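Local coordinates for protein BtGH115A (Bacteroides thetaiotaomicron, PDB 5BY3) that acts as a family GH115 4-O-methyl-alpha-glucuronidase with specificity for decorated arabinogalactans, at residues Gln26-Ala31 against Arg49-Val54; Gln339-Ile342 against Glu346-Asp349; Met409-Ile414 against Ala440-Glu445; Leu573-Leu578 against Asp582-Glu587. One frame throughout, in Å; residues are numbered along the deposited sequence.

Contact 1 of 4, residues Gln26-Ala31 against Arg49-Val54; sequences QPVAIA and RDLQTV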
loop_
_atom_site.group_PDB
_atom_site.type_symbol
_atom_site.label_atom_id
_atom_site.label_comp_id
_atom_site.label_asym_id
_atom_site.label_seq_id
_atom_site.Cartn_x
_atom_site.Cartn_y
_atom_site.Cartn_z
ATOM N N GLN A 26 19.011 6.373 -34.465
ATOM C CA GLN A 26 18.256 5.981 -35.666
ATOM C C GLN A 26 16.754 5.846 -35.406
ATOM O O GLN A 26 16.378 5.364 -34.332
ATOM C CB GLN A 26 18.766 4.639 -36.212
ATOM C CG GLN A 26 19.807 4.784 -37.298
ATOM C CD GLN A 26 20.525 3.500 -37.624
ATOM O OE1 GLN A 26 19.924 2.415 -37.649
ATOM N NE2 GLN A 26 21.832 3.615 -37.903
ATOM N N PRO A 27 15.897 6.218 -36.392
ATOM C CA PRO A 27 14.468 6.083 -36.169
ATOM C C PRO A 27 14.035 4.615 -36.203
ATOM O O PRO A 27 14.819 3.728 -36.597
ATOM C CB PRO A 27 13.836 6.860 -37.350
ATOM C CG PRO A 27 14.960 7.410 -38.155
ATOM C CD PRO A 27 16.168 6.605 -37.790
ATOM N N VAL A 28 12.794 4.367 -35.804
ATOM C CA VAL A 28 12.268 3.009 -35.788
ATOM C C VAL A 28 10.803 3.012 -36.187
ATOM O O VAL A 28 10.043 3.849 -35.689
ATOM C CB VAL A 28 12.486 2.331 -34.412
ATOM C CG1 VAL A 28 11.962 3.191 -33.265
ATOM C CG2 VAL A 28 11.871 0.933 -34.383
ATOM N N ALA A 29 10.431 2.092 -37.088
ATOM C CA ALA A 29 9.039 1.991 -37.588
ATOM C C ALA A 29 8.210 1.001 -36.764
ATOM O O ALA A 29 8.635 -0.149 -36.483
ATOM C CB ALA A 29 8.996 1.601 -39.069
ATOM N N ILE A 30 7.020 1.458 -36.387
ATOM C CA ILE A 30 6.146 0.675 -35.558
ATOM C C ILE A 30 4.799 0.442 -36.255
ATOM O O ILE A 30 4.131 1.384 -36.612
ATOM C CB ILE A 30 6.007 1.276 -34.135
ATOM C CG1 ILE A 30 7.415 1.611 -33.535
ATOM C CG2 ILE A 30 5.241 0.284 -33.271
ATOM C CD1 ILE A 30 7.481 2.051 -32.070
ATOM N N ALA A 31 4.440 -0.831 -36.443
ATOM C CA ALA A 31 3.216 -1.259 -37.120
ATOM C C ALA A 31 2.078 -1.492 -36.117
ATOM O O ALA A 31 2.202 -2.322 -35.210
ATOM C CB ALA A 31 3.503 -2.528 -37.897
ATOM N N ARG A 49 8.174 8.064 -26.492
ATOM C CA ARG A 49 8.834 8.944 -25.531
ATOM C C ARG A 49 10.113 8.299 -24.939
ATOM O O ARG A 49 11.137 8.958 -24.823
ATOM C CB ARG A 49 7.833 9.335 -24.454
ATOM C CG ARG A 49 8.328 10.399 -23.515
ATOM C CD ARG A 49 7.142 10.961 -22.771
ATOM N NE ARG A 49 7.080 10.463 -21.412
ATOM C CZ ARG A 49 6.032 10.617 -20.607
ATOM N NH1 ARG A 49 4.928 11.232 -21.018
ATOM N NH2 ARG A 49 6.090 10.142 -19.374
ATOM N N ASP A 50 10.038 7.000 -24.631
ATOM C CA ASP A 50 11.138 6.249 -24.032
ATOM C C ASP A 50 12.167 5.848 -25.056
ATOM O O ASP A 50 13.345 5.901 -24.763
ATOM C CB ASP A 50 10.614 5.025 -23.255
ATOM C CG ASP A 50 9.628 5.414 -22.163
ATOM O OD1 ASP A 50 9.575 6.625 -21.776
ATOM O OD2 ASP A 50 8.876 4.516 -21.712
ATOM N N LEU A 51 11.727 5.461 -26.258
ATOM C CA LEU A 51 12.626 5.236 -27.400
ATOM C C LEU A 51 13.529 6.450 -27.729
ATOM O O LEU A 51 14.724 6.278 -27.967
ATOM C CB LEU A 51 11.815 4.810 -28.638
ATOM C CG LEU A 51 11.468 3.317 -28.678
ATOM C CD1 LEU A 51 10.226 3.127 -29.525
ATOM C CD2 LEU A 51 12.599 2.442 -29.178
ATOM N N GLN A 52 12.941 7.652 -27.747
ATOM C CA GLN A 52 13.669 8.904 -27.806
ATOM C C GLN A 52 14.636 9.097 -26.630
ATOM O O GLN A 52 15.808 9.421 -26.846
ATOM C CB GLN A 52 12.675 10.086 -27.852
ATOM C CG GLN A 52 13.230 11.394 -28.392
ATOM C CD GLN A 52 13.846 11.273 -29.796
ATOM O OE1 GLN A 52 13.147 11.070 -30.792
ATOM N NE2 GLN A 52 15.166 11.401 -29.871
ATOM N N THR A 53 14.152 8.929 -25.391
ATOM C CA THR A 53 14.988 9.204 -24.212
ATOM C C THR A 53 16.187 8.242 -24.187
ATOM O O THR A 53 17.333 8.670 -24.065
ATOM C CB THR A 53 14.186 9.114 -22.910
ATOM O OG1 THR A 53 13.003 9.914 -23.018
ATOM C CG2 THR A 53 14.983 9.609 -21.713
ATOM N N VAL A 54 15.923 6.951 -24.344
ATOM C CA VAL A 54 16.929 5.953 -24.049
ATOM C C VAL A 54 17.826 5.827 -25.243
ATOM O O VAL A 54 19.021 5.689 -25.065
ATOM C CB VAL A 54 16.312 4.576 -23.653
ATOM C CG1 VAL A 54 17.338 3.420 -23.644
ATOM C CG2 VAL A 54 15.666 4.673 -22.288
#

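Contact 2 of 4, residues Gln339-Ile342 against Glu346-Asp349; sequences QVFI and EVLD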
loop_
_atom_site.group_PDB
_atom_site.type_symbol
_atom_site.label_atom_id
_atom_site.label_comp_id
_atom_site.label_asym_id
_atom_site.label_seq_id
_atom_site.Cartn_x
_atom_site.Cartn_y
_atom_site.Cartn_z
ATOM N N GLN A 339 -18.885 -5.045 -10.500
ATOM C CA GLN A 339 -19.526 -4.529 -9.311
ATOM C C GLN A 339 -18.752 -4.862 -8.043
ATOM O O GLN A 339 -18.228 -5.961 -7.898
ATOM C CB GLN A 339 -20.970 -5.075 -9.240
ATOM C CG GLN A 339 -21.931 -4.288 -10.138
ATOM C CD GLN A 339 -23.256 -4.983 -10.367
ATOM O OE1 GLN A 339 -24.154 -4.925 -9.531
ATOM N NE2 GLN A 339 -23.386 -5.635 -11.516
ATOM N N VAL A 340 -18.701 -3.931 -7.098
ATOM C CA VAL A 340 -17.988 -4.217 -5.856
ATOM C C VAL A 340 -18.840 -3.818 -4.652
ATOM O O VAL A 340 -19.522 -2.793 -4.662
ATOM C CB VAL A 340 -16.548 -3.572 -5.846
ATOM C CG1 VAL A 340 -16.591 -2.047 -5.847
ATOM C CG2 VAL A 340 -15.686 -4.058 -4.664
ATOM N N PHE A 341 -18.780 -4.641 -3.614
ATOM C CA PHE A 341 -19.329 -4.273 -2.343
ATOM C C PHE A 341 -18.194 -4.273 -1.323
ATOM O O PHE A 341 -17.462 -5.281 -1.200
ATOM C CB PHE A 341 -20.458 -5.249 -1.936
ATOM C CG PHE A 341 -21.028 -4.978 -0.570
ATOM C CD1 PHE A 341 -21.632 -3.734 -0.270
ATOM C CD2 PHE A 341 -20.936 -5.939 0.442
ATOM C CE1 PHE A 341 -22.144 -3.461 0.996
ATOM C CE2 PHE A 341 -21.470 -5.672 1.711
ATOM C CZ PHE A 341 -22.067 -4.436 1.977
ATOM N N ILE A 342 -18.060 -3.149 -0.607
ATOM C CA ILE A 342 -16.911 -2.916 0.289
ATOM C C ILE A 342 -17.364 -2.742 1.731
ATOM O O ILE A 342 -17.748 -1.636 2.111
ATOM C CB ILE A 342 -16.044 -1.698 -0.137
ATOM C CG1 ILE A 342 -15.802 -1.733 -1.637
ATOM C CG2 ILE A 342 -14.682 -1.693 0.603
ATOM C CD1 ILE A 342 -15.432 -0.405 -2.204
ATOM N N GLU A 346 -17.886 -0.162 9.911
ATOM C CA GLU A 346 -19.121 -0.733 10.528
ATOM C C GLU A 346 -19.949 -1.596 9.559
ATOM O O GLU A 346 -20.864 -2.317 9.991
ATOM C CB GLU A 346 -20.012 0.368 11.133
ATOM C CG GLU A 346 -20.966 1.074 10.137
ATOM C CD GLU A 346 -20.243 1.905 9.056
ATOM O OE1 GLU A 346 -19.154 2.469 9.332
ATOM O OE2 GLU A 346 -20.768 2.035 7.923
ATOM N N VAL A 347 -19.650 -1.483 8.258
ATOM C CA VAL A 347 -20.360 -2.248 7.238
ATOM C C VAL A 347 -19.984 -3.745 7.241
ATOM O O VAL A 347 -20.808 -4.588 6.859
ATOM C CB VAL A 347 -20.478 -1.514 5.839
ATOM C CG1 VAL A 347 -19.254 -0.693 5.478
ATOM C CG2 VAL A 347 -20.867 -2.442 4.687
ATOM N N LEU A 348 -18.783 -4.074 7.736
ATOM C CA LEU A 348 -18.382 -5.468 7.968
ATOM C C LEU A 348 -19.403 -6.157 8.895
ATOM O O LEU A 348 -19.826 -7.296 8.589
ATOM C CB LEU A 348 -16.928 -5.567 8.495
ATOM C CG LEU A 348 -16.251 -6.923 8.838
ATOM C CD1 LEU A 348 -15.727 -7.669 7.622
ATOM C CD2 LEU A 348 -15.157 -6.769 9.901
ATOM N N ASP A 349 -19.807 -5.461 9.981
ATOM C CA ASP A 349 -20.894 -5.917 10.904
ATOM C C ASP A 349 -22.220 -6.156 10.174
ATOM O O ASP A 349 -22.854 -7.196 10.358
ATOM C CB ASP A 349 -21.167 -4.940 12.081
ATOM C CG ASP A 349 -19.958 -4.715 12.990
ATOM O OD1 ASP A 349 -19.153 -5.645 13.219
ATOM O OD2 ASP A 349 -19.836 -3.577 13.501
#

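Contact 3 of 4, residues Met409-Ile414 against Ala440-Glu445; sequences MSPSLI and AEYQIE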
loop_
_atom_site.group_PDB
_atom_site.type_symbol
_atom_site.label_atom_id
_atom_site.label_comp_id
_atom_site.label_asym_id
_atom_site.label_seq_id
_atom_site.Cartn_x
_atom_site.Cartn_y
_atom_site.Cartn_z
HETATM N N MSE A 409 5.617 1.845 6.270
HETATM C CA MSE A 409 5.100 0.507 6.541
HETATM C C MSE A 409 6.124 -0.430 5.969
HETATM O O MSE A 409 6.733 -0.145 4.935
HETATM C CB MSE A 409 3.757 0.278 5.909
HETATM C CG MSE A 409 3.083 -0.945 6.526
HETATM SE SE MSE A 409 1.359 -1.145 5.592
HETATM C CE MSE A 409 0.572 0.108 6.934
ATOM N N SER A 410 6.380 -1.489 6.711
ATOM C CA SER A 410 7.384 -2.444 6.373
ATOM C C SER A 410 6.989 -3.254 5.154
ATOM O O SER A 410 5.891 -3.783 5.098
ATOM C CB SER A 410 7.633 -3.392 7.540
ATOM O OG SER A 410 8.394 -4.502 7.087
ATOM N N PRO A 411 7.903 -3.364 4.189
ATOM C CA PRO A 411 7.751 -4.261 3.036
ATOM C C PRO A 411 7.444 -5.666 3.452
ATOM O O PRO A 411 6.685 -6.332 2.757
ATOM C CB PRO A 411 9.143 -4.222 2.388
ATOM C CG PRO A 411 9.575 -2.816 2.669
ATOM C CD PRO A 411 9.141 -2.577 4.096
ATOM N N SER A 412 8.048 -6.088 4.569
ATOM C CA SER A 412 7.888 -7.399 5.140
ATOM C C SER A 412 6.457 -7.677 5.595
ATOM O O SER A 412 6.042 -8.826 5.589
ATOM C CB SER A 412 8.790 -7.549 6.343
ATOM O OG SER A 412 10.118 -7.605 5.906
ATOM N N LEU A 413 5.734 -6.624 5.993
ATOM C CA LEU A 413 4.397 -6.753 6.543
ATOM C C LEU A 413 3.409 -6.692 5.376
ATOM O O LEU A 413 2.437 -7.478 5.325
ATOM C CB LEU A 413 4.127 -5.709 7.637
ATOM C CG LEU A 413 2.654 -5.396 8.001
ATOM C CD1 LEU A 413 2.000 -6.556 8.766
ATOM C CD2 LEU A 413 2.544 -4.076 8.758
ATOM N N ILE A 414 3.670 -5.781 4.441
ATOM C CA ILE A 414 2.888 -5.720 3.254
ATOM C C ILE A 414 2.976 -7.116 2.632
ATOM O O ILE A 414 1.929 -7.752 2.424
ATOM C CB ILE A 414 3.342 -4.592 2.307
ATOM C CG1 ILE A 414 3.133 -3.232 2.973
ATOM C CG2 ILE A 414 2.631 -4.642 0.933
ATOM C CD1 ILE A 414 3.905 -2.158 2.222
ATOM N N ALA A 440 5.662 7.059 -1.071
ATOM C CA ALA A 440 5.391 5.632 -0.864
ATOM C C ALA A 440 5.740 4.855 -2.113
ATOM O O ALA A 440 5.233 3.719 -2.307
ATOM C CB ALA A 440 3.898 5.431 -0.584
ATOM N N GLU A 441 6.533 5.498 -2.979
ATOM C CA GLU A 441 6.941 4.952 -4.251
ATOM C C GLU A 441 7.329 3.470 -4.168
ATOM O O GLU A 441 6.911 2.627 -4.985
ATOM C CB GLU A 441 8.129 5.730 -4.789
ATOM C CG GLU A 441 7.865 7.204 -5.102
ATOM C CD GLU A 441 8.303 8.164 -3.994
ATOM O OE1 GLU A 441 8.558 7.735 -2.846
ATOM O OE2 GLU A 441 8.413 9.377 -4.298
ATOM N N TYR A 442 8.122 3.139 -3.164
ATOM C CA TYR A 442 8.587 1.794 -3.068
ATOM C C TYR A 442 7.434 0.817 -2.737
ATOM O O TYR A 442 7.227 -0.153 -3.503
ATOM C CB TYR A 442 9.792 1.633 -2.107
ATOM C CG TYR A 442 10.158 0.159 -2.050
ATOM C CD1 TYR A 442 10.711 -0.472 -3.168
ATOM C CD2 TYR A 442 9.834 -0.632 -0.938
ATOM C CE1 TYR A 442 10.978 -1.822 -3.153
ATOM C CE2 TYR A 442 10.110 -2.004 -0.928
ATOM C CZ TYR A 442 10.684 -2.575 -2.046
ATOM O OH TYR A 442 10.968 -3.902 -2.088
ATOM N N GLN A 443 6.699 1.062 -1.641
ATOM C CA GLN A 443 5.585 0.160 -1.227
ATOM C C GLN A 443 4.534 -0.064 -2.335
ATOM O O GLN A 443 4.047 -1.187 -2.524
ATOM C CB GLN A 443 4.889 0.633 0.052
ATOM C CG GLN A 443 5.758 0.622 1.323
ATOM C CD GLN A 443 6.513 1.939 1.601
ATOM O OE1 GLN A 443 6.664 2.792 0.713
ATOM N NE2 GLN A 443 7.002 2.100 2.833
ATOM N N ILE A 444 4.250 1.006 -3.079
ATOM C CA ILE A 444 3.314 1.010 -4.172
ATOM C C ILE A 444 3.815 0.033 -5.231
ATOM O O ILE A 444 3.047 -0.793 -5.726
ATOM C CB ILE A 444 3.131 2.434 -4.755
ATOM C CG1 ILE A 444 2.430 3.351 -3.732
ATOM C CG2 ILE A 444 2.359 2.414 -6.087
ATOM C CD1 ILE A 444 2.508 4.844 -4.045
ATOM N N GLU A 445 5.090 0.105 -5.572
ATOM C CA GLU A 445 5.585 -0.762 -6.621
ATOM C C GLU A 445 5.636 -2.219 -6.140
ATOM O O GLU A 445 5.344 -3.153 -6.905
ATOM C CB GLU A 445 6.948 -0.300 -7.118
ATOM C CG GLU A 445 7.428 -1.059 -8.350
ATOM C CD GLU A 445 8.703 -0.503 -8.938
ATOM O OE1 GLU A 445 8.984 0.700 -8.766
ATOM O OE2 GLU A 445 9.427 -1.280 -9.599
#

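Contact 4 of 4, residues Leu573-Leu578 against Asp582-Glu587; sequences LLYAQL and DKEDWE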
loop_
_atom_site.group_PDB
_atom_site.type_symbol
_atom_site.label_atom_id
_atom_site.label_comp_id
_atom_site.label_asym_id
_atom_site.label_seq_id
_atom_site.Cartn_x
_atom_site.Cartn_y
_atom_site.Cartn_z
ATOM N N LEU A 573 11.680 14.435 19.190
ATOM C CA LEU A 573 10.817 13.891 20.221
ATOM C C LEU A 573 11.617 13.154 21.295
ATOM O O LEU A 573 11.258 13.226 22.468
ATOM C CB LEU A 573 9.652 13.046 19.593
ATOM C CG LEU A 573 8.658 14.016 18.909
ATOM C CD1 LEU A 573 8.148 13.571 17.553
ATOM C CD2 LEU A 573 7.520 14.417 19.829
ATOM N N LEU A 574 12.697 12.459 20.928
ATOM C CA LEU A 574 13.473 11.789 21.972
ATOM C C LEU A 574 14.341 12.729 22.827
ATOM O O LEU A 574 14.392 12.532 24.050
ATOM C CB LEU A 574 14.248 10.599 21.445
ATOM C CG LEU A 574 13.301 9.477 21.056
ATOM C CD1 LEU A 574 14.112 8.331 20.481
ATOM C CD2 LEU A 574 12.481 9.017 22.247
ATOM N N TYR A 575 14.992 13.739 22.216
ATOM C CA TYR A 575 15.719 14.758 23.000
ATOM C C TYR A 575 14.747 15.498 23.905
ATOM O O TYR A 575 15.060 15.786 25.043
ATOM C CB TYR A 575 16.425 15.793 22.128
ATOM C CG TYR A 575 17.589 15.324 21.258
ATOM C CD1 TYR A 575 18.470 14.325 21.686
ATOM C CD2 TYR A 575 17.847 15.965 20.020
ATOM C CE1 TYR A 575 19.527 13.912 20.886
ATOM C CE2 TYR A 575 18.914 15.578 19.214
ATOM C CZ TYR A 575 19.758 14.556 19.645
ATOM O OH TYR A 575 20.814 14.175 18.828
ATOM N N ALA A 576 13.554 15.791 23.379
ATOM C CA ALA A 576 12.479 16.391 24.153
ATOM C C ALA A 576 12.142 15.569 25.405
ATOM O O ALA A 576 11.913 16.151 26.499
ATOM C CB ALA A 576 11.249 16.573 23.281
ATOM N N GLN A 577 12.124 14.233 25.250
ATOM C CA GLN A 577 11.816 13.349 26.378
ATOM C C GLN A 577 12.957 13.370 27.409
ATOM O O GLN A 577 12.703 13.434 28.623
ATOM C CB GLN A 577 11.493 11.928 25.923
ATOM C CG GLN A 577 11.418 10.916 27.061
ATOM C CD GLN A 577 10.653 9.664 26.707
ATOM O OE1 GLN A 577 9.947 9.611 25.699
ATOM N NE2 GLN A 577 10.773 8.653 27.541
ATOM N N LEU A 578 14.201 13.313 26.919
ATOM C CA LEU A 578 15.388 13.435 27.780
ATOM C C LEU A 578 15.438 14.802 28.456
ATOM O O LEU A 578 15.778 14.861 29.630
ATOM C CB LEU A 578 16.673 13.167 27.021
ATOM C CG LEU A 578 16.881 11.782 26.413
ATOM C CD1 LEU A 578 18.055 11.862 25.468
ATOM C CD2 LEU A 578 17.052 10.688 27.454
ATOM N N ASP A 582 15.508 16.453 32.510
ATOM C CA ASP A 582 16.703 17.206 32.939
ATOM C C ASP A 582 17.972 16.408 32.602
ATOM O O ASP A 582 18.939 16.373 33.374
ATOM C CB ASP A 582 16.593 17.528 34.456
ATOM C CG ASP A 582 17.212 18.864 34.845
ATOM O OD1 ASP A 582 16.685 19.919 34.411
ATOM O OD2 ASP A 582 18.199 18.851 35.627
ATOM N N LYS A 583 17.941 15.753 31.442
ATOM C CA LYS A 583 19.034 14.884 30.984
ATOM C C LYS A 583 19.592 15.307 29.618
ATOM O O LYS A 583 20.466 14.608 29.048
ATOM C CB LYS A 583 18.569 13.426 30.923
ATOM C CG LYS A 583 17.987 12.948 32.219
ATOM C CD LYS A 583 18.227 11.487 32.477
ATOM C CE LYS A 583 18.580 11.344 33.950
ATOM N NZ LYS A 583 17.965 10.123 34.518
ATOM N N GLU A 584 19.067 16.442 29.116
ATOM C CA GLU A 584 19.368 17.006 27.811
ATOM C C GLU A 584 18.885 18.415 27.681
ATOM O O GLU A 584 17.946 18.815 28.374
ATOM C CB GLU A 584 18.664 16.235 26.705
ATOM C CG GLU A 584 19.567 15.243 25.992
ATOM C CD GLU A 584 20.647 15.911 25.150
ATOM O OE1 GLU A 584 20.631 17.169 25.012
ATOM O OE2 GLU A 584 21.516 15.158 24.640
ATOM N N ASP A 585 19.481 19.145 26.740
ATOM C CA ASP A 585 19.086 20.510 26.463
ATOM C C ASP A 585 18.003 20.589 25.407
ATOM O O ASP A 585 18.115 20.017 24.330
ATOM C CB ASP A 585 20.282 21.374 26.057
ATOM C CG ASP A 585 20.147 22.806 26.555
ATOM O OD1 ASP A 585 19.394 23.609 25.930
ATOM O OD2 ASP A 585 20.788 23.108 27.594
ATOM N N TRP A 586 16.969 21.348 25.739
ATOM C CA TRP A 586 15.809 21.582 24.893
ATOM C C TRP A 586 16.095 22.125 23.500
ATOM O O TRP A 586 15.291 21.929 22.569
ATOM C CB TRP A 586 14.871 22.532 25.605
ATOM C CG TRP A 586 14.042 21.877 26.650
ATOM C CD1 TRP A 586 14.213 21.951 28.005
ATOM C CD2 TRP A 586 12.889 21.045 26.423
ATOM N NE1 TRP A 586 13.231 21.220 28.637
ATOM C CE2 TRP A 586 12.398 20.662 27.697
ATOM C CE3 TRP A 586 12.223 20.587 25.264
ATOM C CZ2 TRP A 586 11.269 19.824 27.853
ATOM C CZ3 TRP A 586 11.071 19.780 25.418
ATOM C CH2 TRP A 586 10.620 19.398 26.700
ATOM N N GLU A 587 17.229 22.813 23.375
ATOM C CA GLU A 587 17.649 23.399 22.120
ATOM C C GLU A 587 17.926 22.342 21.049
ATOM O O GLU A 587 17.737 22.599 19.866
ATOM C CB GLU A 587 18.838 24.336 22.328
ATOM C CG GLU A 587 18.428 25.787 22.609
ATOM C CD GLU A 587 17.993 26.586 21.363
ATOM O OE1 GLU A 587 17.342 27.646 21.531
ATOM O OE2 GLU A 587 18.291 26.181 20.212
#

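Contact 1 of 4, residues Gln26-Ala31 against Arg49-Val54
Val28 and Leu51 mark the place where strand 28-31 and the 49-54 part of helix 38-55 come nearest, with Val28 CA and Leu51 CA 8.7 Å apart. At that separation the backbones do not meet, and aliphatic side chains span the gap. Within 49-54, near the C-terminal end of helix 38-55, Leu51 is the residue that reaches the strand, whereas Val28 and Ile30, two positions apart, both present their CB atoms to it.

The touching is done by methyl groups. Leu51 CD1 serves both partners: Ile30 CD1 reaches toward it tip to tip at 3.9 Å, and Val28 CG1, from a side chain crossing at about a right angle, lies 4.1 Å from it. Ile30 gets this far because CG1 stands anti to the carbonyl carbon and the chain then runs on extended to CD1 (chi2 -173°). Val28 CG1 meets Leu51 from a position between its own backbone N and carbonyl carbon (chi1 52°). On the helix itself Arg49 O takes two donors, Thr53 N at 3.1 Å and Thr53 OG1 at 2.8 Å, which arrive from opposite faces of the carbonyl plane.

Further round the helix, Asp50 forms a salt bridge with Arg205, and Arg49 does so with Glu201. Leu22 of strand 20-23 packs against both Val28 and Leu51, while strand 28-31 runs between parallel neighbours 59-62 and 68-72; helix 38-55 is the crossover of the beta-alpha-beta unit joining 28-31 to 59-62.

Contact 2 of 4, residues Gln339-Ile342 against Glu346-Asp349
Phe341 and Val347 come at each other from opposite directions, and the tight part of this contact is theirs. Val347 CG2 meets the far end of the phenyl ring, 3.6 Å from Phe341 CZ and 4.0 Å from Phe341 CE1. The ring gets there because Phe341 CG stands anti to the backbone N (chi1 176°), which carries the end of the side chain forward past the last residues of the strand. The other methyl of Val347 has a neighbour in the backbone: Val347 CG1 lies 3.8 Å from Ile342 O.

The segments belong to the beta-alpha-beta unit of strand 339-341, helix 347-352 and strand 362-366, part of a sheet of eight parallel strands, consistent with a TIM-barrel fold. Val340 and Ile342 pack on Met364 of the next strand, with the CB of Ile342 directed away from the helix.

Around Val347 the contact opens out. Leu348 turns its CB away from the strand, Asp349 is solvent-exposed, and OE1 of the partly exposed Glu346 forms a salt bridge with Arg295, a residue that the Val347 side chain also touches.

Contact 3 of 4, residues Met409-Ile414 against Ala440-Glu445
Two torsions aim the Gln443 side chain at the Met409-Ile414 segment: CG stands anti to the carbonyl carbon (chi1 -65°), and a bend at chi2 (91°) then swings the amide round to the carbonyl of Met409, a selenomethionine. Gln443 NE2 donates to Met409 O at 3.1 Å along an almost straight N-H line of 175°. The fit is flat on both sides, with the donor in the carbonyl plane on a lone pair and the acceptor nearly in the glutamine amide plane. At the other end of the amide, OE1 bonds to Ser407 OG, so both ends fix its rotation.

Nearer the backbone, Ile414 crosses the glutamine chain at about a right angle, its CD1 3.5 Å from Gln443 CG. Tyr442 offers a ring edge to Pro411, Tyr442 CE2 lying 3.7 Å from Pro411 CG, while its hydroxyl bonds to His465. Cutting Gln443 back to an alanine would probably deprive the buried Met409 carbonyl and the Ser407 hydroxyl of a shared partner and open a gap beside Ile414.

Ser410 and Ala440 occupy the N-cap positions of helices 411-423 and 441-452, which follow the adjacent parallel strands 388-393 and 429-433. A nickel ion bound at Leu404 and Asp436 lies about 11 Å from the Gln443 side chain. Two helices that follow neighbouring parallel strands and pack side by side are consistent with the TIM-barrel fold of the family.

Contact 4 of 4, residues Leu573-Leu578 against Asp582-Glu587
The striking feature here is Asp582, a non-glycine residue with a positive phi of 65°, which turns the chain back on Leu578 as the C-prime residue of a Schellman motif. Lys583 N donates to Leu578 O at 3.0 Å and closes off the last turn of helix 552-580; Asp582 N bonds back to Ala579 O as the other half of the motif.

The returning segment then lies along the helix it has just left. Glu584 uses its aliphatic part for this: its CG lies 3.7 Å from Leu578 CB and equally close to Leu578 CD1. A bend at chi2 (-69°) folds its carboxylate back on its own backbone, where OE1 accepts from Asp585 N at 2.9 Å on the anti side. Putting an alanine in place of Glu584 is likely to uncover part of Leu578 and leave Asp585 N without this acceptor.

Trp586 starts out away from the helix, yet the six-membered end of its indole comes back to Ala576, with Trp586 CZ3 3.9 Å from Ala576 CB and Trp586 CH2 3.5 Å from Ala576 O.

Asp585 OD1 makes a weak capping bond with Glu587 N as helix 587-603 begins. That helix touches Tyr575 and Ala576 through Lys588 and Ser589, and helix 523-543 packs on Tyr575 and Leu578 with Leu530 and Glu523, so helix 552-580 has neighbours before and after it in the chain.

In the fold
The four contacts follow one another along the chain without overlap and nowhere touch. Contact 1 belongs to the N-terminal mixed sheet; contact 2 joins a strand of the eight-stranded parallel sheet to the helix after it, contact 3 pairs two helices that follow other strands of that sheet, and contact 4 lies in the helical region that follows. The centres of contacts 2 and 3 are about 25 Å apart. Contact 3 is the most central, about 6 Å from the centre of the chain; the centres of contacts 1 and 4 are about 33 and 32 Å from its own and about 58 Å from each other. Contact 3 thus lies near the core, and contacts 1 and 4 in outer parts.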